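Long-range contact in dITP/XTP pyrophosphatase (Coxiella burnetii, PDB 3TQU), which probably hydrolyses non-canonical purine nucleoside triphosphates such as XTP, dITP and ITP to monophosphates and diphosphate, cleansing the nucleotide pool with the help of magnesium: residues I55-A60 and A126-E131. Sequence-based numbering, arbitrary orientation. Where two conformers were deposited one is given.
Sequences IKARHA and ALMENE
A57, with A126 and M128, makes a compact example of a helix resting on a β-sheet, while R58 packs on M128 and on E131 in the turn beyond the strand. A57 faces the strand with nothing longer than a methyl group: its CB lies 3.8 Å from CG of M128 and equally close to the carbonyl O of A126. So small a side chain lets the helix sit close, its axis 7.9 Å from that of strand 126-128 at an angle of 26°. M128, a selenomethionine, keeps CG anti to its carbonyl carbon, then bends twice, so that its terminal CE comes to 3.7 Å from CB of R58. The two long side chains run side by side in the same direction. R58 has CG anti to the backbone N (chi1 -180°), where this methylene meets the carbonyl O of E131 at 3.4 Å and the E131 CB at 3.9 Å. Beyond this aliphatic part, NH2 hydrogen-bonds to OG of S47 and forms a salt bridge with OE2 of E51, both of the second subunit, linking the contact to the dimer interface. No hydrogen bond joins the two segments. Helix 49-64 lies over the sheet, A57 also touching strand 68-77, which hydrogen-bonds to A126 through A70 and to M128 through A68; strand 137-147 flanks strand 118-128 on its other edge.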
loop_
_atom_site.group_PDB
_atom_site.type_symbol
_atom_site.label_atom_id
_atom_site.label_comp_id
_atom_site.label_asym_id
_atom_site.label_seq_id
_atom_site.Cartn_x
_atom_site.Cartn_y
_atom_site.Cartn_z
ATOM N N ILE A 55 9.005 -4.514 3.834
ATOM C CA ILE A 55 10.373 -4.863 4.195
ATOM C C ILE A 55 10.418 -6.212 4.904
ATOM O O ILE A 55 11.265 -7.051 4.610
ATOM C CB ILE A 55 11.018 -3.786 5.092
ATOM C CG1 ILE A 55 11.382 -2.548 4.264
ATOM C CG2 ILE A 55 12.256 -4.338 5.789
ATOM C CD1 ILE A 55 11.941 -1.399 5.088
ATOM N N LYS A 56 9.487 -6.419 5.828
ATOM C CA LYS A 56 9.488 -7.620 6.653
ATOM C C LYS A 56 8.945 -8.838 5.904
ATOM O O LYS A 56 9.449 -9.949 6.065
ATOM C CB LYS A 56 8.718 -7.375 7.953
ATOM C CG LYS A 56 9.329 -6.267 8.810
ATOM C CD LYS A 56 8.671 -6.171 10.176
ATOM C CE LYS A 56 7.199 -5.803 10.067
ATOM N NZ LYS A 56 6.595 -5.585 11.416
ATOM N N ALA A 57 7.928 -8.627 5.076
ATOM C CA ALA A 57 7.375 -9.715 4.279
ATOM C C ALA A 57 8.356 -10.167 3.197
ATOM O O ALA A 57 8.536 -11.363 2.973
ATOM C CB ALA A 57 6.040 -9.306 3.663
ATOM N N ARG A 58 8.994 -9.211 2.529
ATOM C CA ARG A 58 9.957 -9.545 1.487
ATOM C C ARG A 58 11.129 -10.331 2.057
ATOM O O ARG A 58 11.633 -11.260 1.424
ATOM C CB ARG A 58 10.478 -8.295 0.781
ATOM C CG ARG A 58 11.483 -8.626 -0.316
ATOM C CD ARG A 58 12.409 -7.465 -0.634
ATOM N NE ARG A 58 11.708 -6.311 -1.182
ATOM C CZ ARG A 58 11.621 -5.138 -0.565
ATOM N NH1 ARG A 58 12.188 -4.972 0.619
ATOM N NH2 ARG A 58 10.969 -4.136 -1.127
ATOM N N HIS A 59 11.565 -9.941 3.252
ATOM C CA HIS A 59 12.661 -10.616 3.937
ATOM C C HIS A 59 12.299 -12.070 4.209
ATOM O O HIS A 59 13.055 -12.984 3.871
ATOM C CB HIS A 59 12.982 -9.895 5.248
ATOM C CG HIS A 59 14.040 -10.566 6.067
ATOM N ND1 HIS A 59 15.334 -10.730 5.624
ATOM C CD2 HIS A 59 13.997 -11.101 7.310
ATOM C CE1 HIS A 59 16.042 -11.342 6.556
ATOM N NE2 HIS A 59 15.253 -11.579 7.589
ATOM N N ALA A 60 11.136 -12.277 4.817
ATOM C CA ALA A 60 10.679 -13.620 5.148
ATOM C C ALA A 60 10.555 -14.493 3.901
ATOM O O ALA A 60 10.947 -15.665 3.908
ATOM C CB ALA A 60 9.354 -13.559 5.898
ATOM N N ALA A 126 0.956 -6.642 4.517
ATOM C CA ALA A 126 1.470 -6.899 3.181
ATOM C C ALA A 126 1.641 -8.395 2.982
ATOM O O ALA A 126 2.234 -9.075 3.817
ATOM C CB ALA A 126 2.791 -6.172 2.959
ATOM N N LEU A 127 1.099 -8.903 1.881
ATOM C CA LEU A 127 1.272 -10.302 1.510
ATOM C C LEU A 127 2.027 -10.391 0.189
ATOM O O LEU A 127 1.556 -9.897 -0.837
ATOM C CB LEU A 127 -0.090 -10.990 1.383
ATOM C CG LEU A 127 -0.076 -12.433 0.883
ATOM C CD1 LEU A 127 0.860 -13.277 1.732
ATOM C CD2 LEU A 127 -1.484 -13.020 0.867
HETATM N N MSE A 128 3.208 -11.006 0.225
HETATM C CA MSE A 128 4.046 -11.155 -0.964
HETATM C C MSE A 128 4.014 -12.592 -1.475
HETATM O O MSE A 128 4.138 -13.528 -0.691
HETATM C CB MSE A 128 5.493 -10.782 -0.635
HETATM C CG MSE A 128 5.681 -9.367 -0.122
HETATM SE SE MSE A 128 6.151 -8.136 -1.549
HETATM C CE MSE A 128 7.968 -8.758 -1.905
ATOM N N GLU A 129 3.853 -12.767 -2.783
ATOM C CA GLU A 129 3.905 -14.098 -3.380
ATOM C C GLU A 129 5.322 -14.656 -3.288
ATOM O O GLU A 129 5.519 -15.835 -2.999
ATOM C CB GLU A 129 3.432 -14.065 -4.833
ATOM C CG GLU A 129 3.389 -15.431 -5.493
ATOM C CD GLU A 129 2.534 -16.425 -4.728
ATOM O OE1 GLU A 129 1.629 -15.989 -3.984
ATOM O OE2 GLU A 129 2.770 -17.644 -4.869
ATOM N N ASN A 130 6.302 -13.798 -3.546
ATOM C CA ASN A 130 7.704 -14.104 -3.277
ATOM C C ASN A 130 8.498 -12.811 -3.131
ATOM O O ASN A 130 7.924 -11.724 -3.184
ATOM C CB ASN A 130 8.308 -15.027 -4.342
ATOM C CG ASN A 130 8.218 -14.456 -5.743
ATOM O OD1 ASN A 130 8.495 -13.278 -5.970
ATOM N ND2 ASN A 130 7.830 -15.296 -6.694
ATOM N N GLU A 131 9.809 -12.916 -2.941
ATOM C CA GLU A 131 10.596 -11.724 -2.628
ATOM C C GLU A 131 10.663 -10.731 -3.787
ATOM O O GLU A 131 10.952 -9.554 -3.581
ATOM C CB GLU A 131 12.004 -12.085 -2.136
ATOM C CG GLU A 131 12.931 -12.640 -3.198
ATOM C CD GLU A 131 12.840 -14.145 -3.316
ATOM O OE1 GLU A 131 11.766 -14.706 -3.014
ATOM O OE2 GLU A 131 13.850 -14.769 -3.703
#